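Local coordinates for pyridoxal kinase (Entamoeba histolytica, PDB 4S1H), which phosphorylates pyridoxal at the expense of ATP, a magnesium-dependent kinase step that yields the cofactor pyridoxal 5'-phosphate, at the adenosine-5'-diphosphate site and the interface of chains A and B. Sequence-based numbering; all coordinates share one arbitrary frame. Chains: chain A/B, Pyridoxal kinase.

Contact 1 is the nucleotide pocket of chain A, and contact 2 is part of the two-fold interface between chains A and B; the centres of their C-alpha atoms lie about 25 Å apart. They share no residue. Contact 1 draws on strands 175-183, 186-193 and 202-207 and helices 216-229 and 234-250, while contact 2 uses the N-terminal part of the chain: helix 18-28, strands 33-37 and 39-41, and the loops around A:Tyr11 and B:Tyr11. Chain A builds the ADP site of contact 1 with its own residues, so pairing would be expected to influence nucleotide binding indirectly, if at all.

Contact 1: the adenosine-5'-diphosphate site. Residues chain A 116, 143, 146, 179-180, 187, 206-209, 211, 213, 216-217, 220, 242, 245-246, 249. With ADP (adenosine-5'-diphosphate), chain C; MG (magnesium ion), chain D.
ADP lies almost wholly buried, its adenine held between two methyl-tipped side chains. A:Ile187 puts CD1 over one face of the six-membered ring, 3.5 Å from the centroid of ADP C5-C6-N1-C2-N3-C4, and A:Leu249 sets its own CD1 against the opposite face. Beside them, A:Phe213 turns its edge to the amino group N6, while A:Leu249 CD2 caps the centre of that phenyl ring, so one leucine packs against both base and aromatic. Recognition of adenine comes from backbone: A:Ile209 N donates to ADP N1 at 2.8 Å, nearly straight (168° at H), and N6 returns a bond to A:Ile209 O in the carbonyl plane. The ribose 3'-hydroxyl, ADP O3', donates to A:Thr179 O at 2.6 Å.

At the alpha-phosphate, A:Thr179 OG1 and A:Ser180 OG both donate to O1A; each hydroxyl sits between its backbone N and carbonyl carbon (chi1 58° and 55°). A:Asn143 ND2 meets the beta-phosphate oxygen ADP O1B at 3.1 Å with O1B in the amide plane. A:Glu146 fixes that amide's rotation: its backbone N donates to A:Asn143 OD1, and its OE1 accepts from A:Asn143 N. A:Gly217 N, in the GVGD anion-hole motif of ribokinase-like kinases at the start of helix 216-229, donates to ADP O2B at 3.0 Å, where the helix dipole may ease the negative charge.

MG bridges O2A and O1B and takes A:Asp116 OD2 at 2.2 Å, while A:Asp116 OD1 bonds to metal-bound water 1. The site holds ADP, the nucleotide product of the kinase reaction, with its phosphates bridged by MG.

Contact 2: the interface of chains A and B. Residues chain A 11, 20, 23, 33-37; chain B 11, 13, 20, 23, 37, 40.
Strand 33-37 of chain A runs along the two-fold interface of chains A and B in the deposited assembly of this pyridoxine kinase family enzyme, meeting the loop around B:Tyr11 and B:Cys13, helix 18-28 and strand 39-41 of chain B. The structure alone does not show whether this pairing persists in solution.

A:Phe35 is gripped through its backbone. Its N donates to B:Cys13 O at 2.9 Å, 163° at H and on a lone pair of the carbonyl. Its own O accepts the phenol of B:Tyr11, OH to O 2.7 Å, again on a lone pair, with that oxygen in the plane of the tyrosine ring at its edge. B:Tyr11 reaches there with CG anti to the backbone N. Two residues further along the strand, A:Leu37 N donates to B:His40 NE2 at 3.2 Å, coming in 30° out of the imidazole plane.

The A:Phe35 ring has A:Met23 CG over the centre of one face, a partner from its own chain. B:Arg20 crosses this phenyl at about a right angle, the guanidinium and ring planes 69° apart, with NH2 3.4 Å from A:Phe35 CE1. The chain of B:Arg20 bends at chi2, and its NE and NH2 both contact water 6, which lies in the guanidinium plane and also bonds to A:Ser33 O, 2.6 Å away.

Near the axis A:Leu37 and B:Leu37 reach tip to tip, CD1 to CD1 3.6 Å. Each also lays CD1 over the rim of one face of the partner's Tyr11 ring, and A:Leu37 CD1 lies over the rim of B:His40 as well. A:Met23 and B:Met23 cross obliquely and differ at the last torsion: A:Met23 is extended, whereas B:Met23 is bent. A:Met23 CE rests against B:Tyr11 CE1 at 3.8 Å.

Contact 1: the adenosine-5'-diphosphate site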
loop_
_atom_site.group_PDB
_atom_site.type_symbol
_atom_site.label_atom_id
_atom_site.label_comp_id
_atom_site.label_asym_id
_atom_site.label_seq_id
_atom_site.Cartn_x
_atom_site.Cartn_y
_atom_site.Cartn_z
ATOM N N ASP A 116 -2.003 9.212 -22.473
ATOM C CA ASP A 116 -2.324 8.072 -23.312
ATOM C C ASP A 116 -3.272 8.527 -24.403
ATOM O O ASP A 116 -3.899 9.589 -24.303
ATOM C CB ASP A 116 -2.978 6.964 -22.472
ATOM C CG ASP A 116 -2.773 5.575 -23.058
ATOM O OD1 ASP A 116 -2.270 5.455 -24.209
ATOM O OD2 ASP A 116 -3.080 4.591 -22.336
ATOM N N ASN A 143 4.408 4.324 -22.622
ATOM C CA ASN A 143 3.584 3.990 -23.770
ATOM C C ASN A 143 3.953 4.885 -24.980
ATOM O O ASN A 143 4.811 5.784 -24.882
ATOM C CB ASN A 143 2.079 4.030 -23.419
ATOM C CG ASN A 143 1.578 5.426 -23.098
ATOM O OD1 ASN A 143 2.123 6.427 -23.571
ATOM N ND2 ASN A 143 0.542 5.503 -22.262
ATOM N N GLU A 146 3.522 8.688 -24.415
ATOM C CA GLU A 146 4.528 9.212 -23.515
ATOM C C GLU A 146 5.859 9.364 -24.239
ATOM O O GLU A 146 6.509 10.411 -24.101
ATOM C CB GLU A 146 4.607 8.382 -22.237
ATOM C CG GLU A 146 3.343 8.572 -21.433
ATOM C CD GLU A 146 3.012 7.458 -20.486
ATOM O OE1 GLU A 146 3.551 6.335 -20.651
ATOM O OE2 GLU A 146 2.201 7.760 -19.567
ATOM N N THR A 179 5.633 0.346 -24.256
ATOM C CA THR A 179 4.735 -0.688 -23.694
ATOM C C THR A 179 3.520 -0.924 -24.578
ATOM O O THR A 179 2.841 -1.952 -24.434
ATOM C CB THR A 179 4.276 -0.349 -22.256
ATOM O OG1 THR A 179 3.607 0.914 -22.200
ATOM C CG2 THR A 179 5.468 -0.299 -21.326
ATOM N N SER A 180 3.189 0.049 -25.411
ATOM C CA SER A 180 2.054 -0.091 -26.305
ATOM C C SER A 180 2.164 0.840 -27.476
ATOM O O SER A 180 2.346 2.048 -27.310
ATOM C CB SER A 180 0.701 0.148 -25.604
ATOM O OG SER A 180 0.610 1.392 -24.953
ATOM N N ILE A 187 -1.655 -4.648 -30.046
ATOM C CA ILE A 187 -0.766 -3.753 -29.359
ATOM C C ILE A 187 0.619 -4.333 -29.606
ATOM O O ILE A 187 0.866 -5.508 -29.285
ATOM C CB ILE A 187 -1.117 -3.785 -27.840
ATOM C CG1 ILE A 187 -2.492 -3.126 -27.612
ATOM C CG2 ILE A 187 -0.036 -3.122 -26.989
ATOM C CD1 ILE A 187 -3.026 -3.329 -26.200
ATOM N N ILE A 206 0.541 -8.314 -29.038
ATOM C CA ILE A 206 -0.468 -8.629 -28.024
ATOM C C ILE A 206 -1.867 -8.331 -28.589
ATOM O O ILE A 206 -2.121 -7.205 -28.976
ATOM C CB ILE A 206 -0.255 -7.751 -26.794
ATOM C CG1 ILE A 206 1.154 -7.996 -26.224
ATOM C CG2 ILE A 206 -1.329 -8.018 -25.737
ATOM C CD1 ILE A 206 1.797 -6.768 -25.609
ATOM N N PRO A 207 -2.778 -9.325 -28.591
ATOM C CA PRO A 207 -4.139 -9.031 -29.095
ATOM C C PRO A 207 -4.841 -8.094 -28.160
ATOM O O PRO A 207 -4.732 -8.284 -26.944
ATOM C CB PRO A 207 -4.829 -10.401 -29.091
ATOM C CG PRO A 207 -3.722 -11.398 -29.137
ATOM C CD PRO A 207 -2.581 -10.774 -28.365
ATOM N N ARG A 208 -5.493 -7.064 -28.685
ATOM C CA ARG A 208 -6.182 -6.111 -27.815
ATOM C C ARG A 208 -7.420 -6.764 -27.204
ATOM O O ARG A 208 -8.184 -7.428 -27.904
ATOM C CB ARG A 208 -6.600 -4.845 -28.571
ATOM C CG ARG A 208 -7.048 -3.736 -27.617
ATOM C CD ARG A 208 -7.615 -2.527 -28.383
ATOM N NE ARG A 208 -6.584 -1.626 -28.880
ATOM C CZ ARG A 208 -5.803 -0.868 -28.112
ATOM N NH1 ARG A 208 -5.897 -0.901 -26.782
ATOM N NH2 ARG A 208 -4.900 -0.073 -28.680
ATOM N N ILE A 209 -7.600 -6.571 -25.908
ATOM C CA ILE A 209 -8.811 -6.950 -25.197
ATOM C C ILE A 209 -9.648 -5.679 -25.129
ATOM O O ILE A 209 -9.125 -4.612 -24.823
ATOM C CB ILE A 209 -8.482 -7.455 -23.774
ATOM C CG1 ILE A 209 -7.648 -8.741 -23.847
ATOM C CG2 ILE A 209 -9.763 -7.659 -22.979
ATOM C CD1 ILE A 209 -7.058 -9.189 -22.525
ATOM N N GLY A 211 -11.694 -2.551 -24.183
ATOM C CA GLY A 211 -11.661 -1.690 -22.994
ATOM C C GLY A 211 -10.413 -0.832 -22.980
ATOM O O GLY A 211 -9.365 -1.251 -23.496
ATOM N N PHE A 213 -8.111 0.372 -20.000
ATOM C CA PHE A 213 -7.926 -0.025 -18.607
ATOM C C PHE A 213 -7.021 0.993 -17.934
ATOM O O PHE A 213 -6.191 1.653 -18.590
ATOM C CB PHE A 213 -7.303 -1.432 -18.541
ATOM C CG PHE A 213 -8.206 -2.514 -19.068
ATOM C CD1 PHE A 213 -9.230 -3.047 -18.261
ATOM C CD2 PHE A 213 -8.063 -2.993 -20.372
ATOM C CE1 PHE A 213 -10.057 -4.042 -18.737
ATOM C CE2 PHE A 213 -8.903 -3.981 -20.856
ATOM C CZ PHE A 213 -9.908 -4.504 -20.046
ATOM N N VAL A 216 -2.800 -0.381 -15.824
ATOM C CA VAL A 216 -2.173 -1.528 -16.500
ATOM C C VAL A 216 -0.681 -1.334 -16.719
ATOM O O VAL A 216 0.126 -2.244 -16.511
ATOM C CB VAL A 216 -2.882 -1.903 -17.824
ATOM C CG1 VAL A 216 -4.124 -2.697 -17.522
ATOM C CG2 VAL A 216 -3.228 -0.683 -18.688
ATOM N N GLY A 217 -0.292 -0.137 -17.136
ATOM C CA GLY A 217 1.107 0.188 -17.255
ATOM C C GLY A 217 1.835 0.125 -15.939
ATOM O O GLY A 217 2.974 -0.308 -15.880
ATOM N N LEU A 220 2.274 -3.571 -15.125
ATOM C CA LEU A 220 3.412 -4.070 -15.911
ATOM C C LEU A 220 4.769 -3.707 -15.288
ATOM O O LEU A 220 5.657 -4.570 -15.159
ATOM C CB LEU A 220 3.374 -3.562 -17.377
ATOM C CG LEU A 220 4.587 -3.893 -18.288
ATOM C CD1 LEU A 220 4.835 -5.385 -18.378
ATOM C CD2 LEU A 220 4.389 -3.282 -19.653
ATOM N N ILE A 242 4.004 -9.475 -19.287
ATOM C CA ILE A 242 2.938 -9.271 -20.258
ATOM C C ILE A 242 1.947 -10.423 -20.211
ATOM O O ILE A 242 0.742 -10.211 -20.326
ATOM C CB ILE A 242 3.528 -9.115 -21.685
ATOM C CG1 ILE A 242 4.374 -7.833 -21.717
ATOM C CG2 ILE A 242 2.466 -9.215 -22.788
ATOM C CD1 ILE A 242 3.657 -6.528 -21.906
ATOM N N LEU A 245 -0.156 -10.065 -17.082
ATOM C CA LEU A 245 -1.120 -8.984 -17.324
ATOM C C LEU A 245 -2.298 -9.416 -18.197
ATOM O O LEU A 245 -3.448 -9.027 -17.935
ATOM C CB LEU A 245 -0.404 -7.780 -17.932
ATOM C CG LEU A 245 -1.008 -6.376 -17.855
ATOM C CD1 LEU A 245 -1.784 -6.054 -16.591
ATOM C CD2 LEU A 245 0.129 -5.376 -18.024
ATOM N N GLN A 246 -2.060 -10.221 -19.242
ATOM C CA GLN A 246 -3.171 -10.742 -20.050
ATOM C C GLN A 246 -4.117 -11.552 -19.202
ATOM O O GLN A 246 -5.332 -11.414 -19.295
ATOM C CB GLN A 246 -2.689 -11.599 -21.235
ATOM C CG GLN A 246 -2.168 -10.813 -22.409
ATOM C CD GLN A 246 -3.202 -9.847 -22.995
ATOM O OE1 GLN A 246 -3.224 -8.661 -22.703
ATOM N NE2 GLN A 246 -4.093 -10.384 -23.817
ATOM N N LEU A 249 -6.229 -9.115 -17.140
ATOM C CA LEU A 249 -7.240 -8.434 -17.948
ATOM C C LEU A 249 -8.371 -9.337 -18.429
ATOM O O LEU A 249 -9.540 -8.935 -18.425
ATOM C CB LEU A 249 -6.589 -7.759 -19.140
ATOM C CG LEU A 249 -5.672 -6.647 -18.709
ATOM C CD1 LEU A 249 -5.020 -6.093 -19.936
ATOM C CD2 LEU A 249 -6.416 -5.529 -17.984
HETATM P PB ADP C . -0.298 2.556 -19.776
HETATM O O1B ADP C . -1.012 3.169 -20.960
HETATM O O2B ADP C . -1.189 2.389 -18.557
HETATM O O3B ADP C . 1.033 3.202 -19.545
HETATM P PA ADP C . -0.187 0.319 -21.619
HETATM O O1A ADP C . 1.050 0.464 -22.463
HETATM O O2A ADP C . -1.502 0.769 -22.164
HETATM O O3A ADP C . 0.054 1.045 -20.190
HETATM O "O5'" ADP C . -0.343 -1.186 -21.156
HETATM C "C5'" ADP C . 0.668 -1.924 -20.502
HETATM C "C4'" ADP C . 0.503 -3.357 -20.923
HETATM O "O4'" ADP C . -0.805 -3.805 -20.567
HETATM C "C3'" ADP C . 0.598 -3.510 -22.437
HETATM O "O3'" ADP C . 1.947 -3.754 -22.850
HETATM C "C2'" ADP C . -0.329 -4.658 -22.697
HETATM O "O2'" ADP C . 0.357 -5.884 -22.483
HETATM C "C1'" ADP C . -1.404 -4.529 -21.633
HETATM N N9 ADP C . -2.648 -3.855 -22.074
HETATM C C8 ADP C . -3.074 -2.608 -21.831
HETATM N N7 ADP C . -4.289 -2.377 -22.387
HETATM C C5 ADP C . -4.655 -3.514 -22.995
HETATM C C6 ADP C . -5.830 -3.982 -23.767
HETATM N N6 ADP C . -6.855 -3.135 -23.997
HETATM N N1 ADP C . -5.806 -5.250 -24.229
HETATM C C2 ADP C . -4.761 -6.093 -23.997
HETATM N N3 ADP C . -3.667 -5.732 -23.294
HETATM C C4 ADP C . -3.572 -4.482 -22.783
HETATM MG MG MG D . -2.423 2.493 -22.282
HETATM O O HOH W 1 -1.337 2.834 -23.982
HETATM O O HOH W 2 -3.586 2.112 -20.489
HETATM O O HOH W 3 3.535 2.180 -19.813
HETATM O O HOH W 4 0.768 5.772 -18.496
HETATM O O HOH W 5 -0.657 -8.130 -21.695
#

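Contact 2: the interface of chains A and B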
loop_
_atom_site.group_PDB
_atom_site.type_symbol
_atom_site.label_atom_id
_atom_site.label_comp_id
_atom_site.label_asym_id
_atom_site.label_seq_id
_atom_site.Cartn_x
_atom_site.Cartn_y
_atom_site.Cartn_z
ATOM N N TYR A 11 -0.884 7.548 -5.166
ATOM C CA TYR A 11 -1.661 6.701 -4.274
ATOM C C TYR A 11 -3.149 7.003 -4.430
ATOM O O TYR A 11 -3.533 8.180 -4.476
ATOM C CB TYR A 11 -1.215 6.894 -2.816
ATOM C CG TYR A 11 -2.012 6.058 -1.868
ATOM C CD1 TYR A 11 -1.645 4.767 -1.606
ATOM C CD2 TYR A 11 -3.169 6.555 -1.272
ATOM C CE1 TYR A 11 -2.390 3.955 -0.782
ATOM C CE2 TYR A 11 -3.927 5.765 -0.413
ATOM C CZ TYR A 11 -3.508 4.478 -0.153
ATOM O OH TYR A 11 -4.226 3.640 0.667
ATOM N N ARG A 20 -0.052 1.987 -5.249
ATOM C CA ARG A 20 -0.965 0.964 -4.764
ATOM C C ARG A 20 -0.768 -0.363 -5.512
ATOM O O ARG A 20 -0.701 -1.424 -4.891
ATOM C CB ARG A 20 -2.394 1.463 -4.782
ATOM C CG ARG A 20 -3.395 0.591 -4.116
ATOM C CD ARG A 20 -3.354 0.600 -2.580
ATOM N NE ARG A 20 -4.260 -0.506 -2.238
ATOM C CZ ARG A 20 -3.945 -1.699 -1.730
ATOM N NH1 ARG A 20 -2.699 -2.008 -1.356
ATOM N NH2 ARG A 20 -4.900 -2.602 -1.626
ATOM N N MET A 23 2.532 -1.692 -4.246
ATOM C CA MET A 23 2.469 -2.354 -2.934
ATOM C C MET A 23 1.977 -3.785 -3.092
ATOM O O MET A 23 2.547 -4.723 -2.546
ATOM C CB MET A 23 1.560 -1.574 -1.978
ATOM C CG MET A 23 2.050 -0.163 -1.632
ATOM S SD MET A 23 0.801 0.925 -0.825
ATOM C CE MET A 23 1.623 2.497 -0.920
ATOM N N SER A 33 10.134 -3.027 0.419
ATOM C CA SER A 33 10.164 -1.771 -0.346
ATOM C C SER A 33 9.672 -0.579 0.471
ATOM O O SER A 33 8.878 -0.748 1.402
ATOM C CB SER A 33 9.301 -1.921 -1.585
ATOM O OG SER A 33 9.720 -3.057 -2.331
ATOM N N ILE A 34 10.177 0.591 0.117
ATOM C CA ILE A 34 9.718 1.861 0.618
ATOM C C ILE A 34 8.780 2.455 -0.436
ATOM O O ILE A 34 9.150 2.555 -1.606
ATOM C CB ILE A 34 10.902 2.822 0.855
ATOM C CG1 ILE A 34 11.928 2.227 1.827
ATOM C CG2 ILE A 34 10.394 4.174 1.324
ATOM C CD1 ILE A 34 13.236 3.009 1.871
ATOM N N PHE A 35 7.591 2.873 -0.009
ATOM C CA PHE A 35 6.584 3.455 -0.894
ATOM C C PHE A 35 6.314 4.907 -0.507
ATOM O O PHE A 35 5.521 5.192 0.423
ATOM C CB PHE A 35 5.289 2.643 -0.901
ATOM C CG PHE A 35 5.469 1.205 -1.271
ATOM C CD1 PHE A 35 5.786 0.239 -0.303
ATOM C CD2 PHE A 35 5.344 0.793 -2.599
ATOM C CE1 PHE A 35 5.953 -1.099 -0.661
ATOM C CE2 PHE A 35 5.481 -0.552 -2.926
ATOM C CZ PHE A 35 5.824 -1.484 -1.979
ATOM N N VAL A 36 7.015 5.827 -1.141
ATOM C CA VAL A 36 6.823 7.230 -0.928
ATOM C C VAL A 36 5.729 7.696 -1.881
ATOM O O VAL A 36 5.798 7.504 -3.081
ATOM C CB VAL A 36 8.111 8.049 -1.125
ATOM C CG1 VAL A 36 7.823 9.530 -0.949
ATOM C CG2 VAL A 36 9.186 7.568 -0.169
ATOM N N LEU A 37 4.702 8.311 -1.363
ATOM C CA LEU A 37 3.545 8.754 -2.169
ATOM C C LEU A 37 3.716 10.156 -2.753
ATOM O O LEU A 37 4.289 11.051 -2.149
ATOM C CB LEU A 37 2.261 8.706 -1.320
ATOM C CG LEU A 37 2.075 7.416 -0.506
ATOM C CD1 LEU A 37 0.726 7.502 0.208
ATOM C CD2 LEU A 37 2.211 6.144 -1.330
ATOM N N TYR B 11 -0.281 5.944 7.745
ATOM C CA TYR B 11 0.534 5.401 6.702
ATOM C C TYR B 11 1.993 5.769 6.941
ATOM O O TYR B 11 2.306 6.913 7.287
ATOM C CB TYR B 11 0.096 5.916 5.320
ATOM C CG TYR B 11 0.959 5.412 4.196
ATOM C CD1 TYR B 11 0.691 4.197 3.658
ATOM C CD2 TYR B 11 2.059 6.120 3.791
ATOM C CE1 TYR B 11 1.489 3.677 2.658
ATOM C CE2 TYR B 11 2.902 5.619 2.816
ATOM C CZ TYR B 11 2.584 4.405 2.253
ATOM O OH TYR B 11 3.364 3.859 1.262
ATOM N N CYS B 13 5.852 5.193 4.921
ATOM C CA CYS B 13 6.489 4.813 3.667
ATOM C C CYS B 13 7.364 3.597 3.828
ATOM O O CYS B 13 7.511 2.805 2.890
ATOM C CB CYS B 13 7.318 5.988 3.103
ATOM S SG CYS B 13 6.315 7.438 2.769
ATOM N N ARG B 20 -0.642 0.433 6.584
ATOM C CA ARG B 20 0.329 -0.367 5.860
ATOM C C ARG B 20 0.247 -1.847 6.271
ATOM O O ARG B 20 0.215 -2.712 5.442
ATOM C CB ARG B 20 1.703 0.237 6.050
ATOM C CG ARG B 20 2.761 -0.333 5.189
ATOM C CD ARG B 20 2.661 0.078 3.714
ATOM N NE ARG B 20 3.623 -0.803 3.115
ATOM C CZ ARG B 20 3.381 -1.861 2.344
ATOM N NH1 ARG B 20 2.163 -2.177 1.907
ATOM N NH2 ARG B 20 4.416 -2.612 2.000
ATOM N N MET B 23 -3.019 -3.086 4.711
ATOM C CA MET B 23 -2.933 -3.391 3.292
ATOM C C MET B 23 -2.328 -4.769 3.111
ATOM O O MET B 23 -2.828 -5.577 2.341
ATOM C CB MET B 23 -2.097 -2.338 2.587
ATOM C CG MET B 23 -2.695 -0.906 2.593
ATOM S SD MET B 23 -1.550 0.418 2.010
ATOM C CE MET B 23 -1.037 -0.743 0.873
ATOM N N LEU B 37 -5.874 7.186 4.289
ATOM C CA LEU B 37 -4.763 7.511 5.180
ATOM C C LEU B 37 -5.052 8.705 6.111
ATOM O O LEU B 37 -5.666 9.701 5.722
ATOM C CB LEU B 37 -3.510 7.776 4.354
ATOM C CG LEU B 37 -3.236 6.754 3.229
ATOM C CD1 LEU B 37 -1.920 7.082 2.568
ATOM C CD2 LEU B 37 -3.285 5.300 3.737
ATOM N N HIS B 40 0.913 10.718 6.299
ATOM C CA HIS B 40 1.894 10.275 5.302
ATOM C C HIS B 40 3.261 10.536 5.905
ATOM O O HIS B 40 3.842 11.605 5.721
ATOM C CB HIS B 40 1.675 10.999 3.962
ATOM C CG HIS B 40 2.664 10.641 2.885
ATOM N ND1 HIS B 40 3.015 11.526 1.889
ATOM C CD2 HIS B 40 3.353 9.506 2.636
ATOM C CE1 HIS B 40 3.877 10.952 1.067
ATOM N NE2 HIS B 40 4.108 9.729 1.497
HETATM O O HOH W 6 6.810 -1.291 2.898
#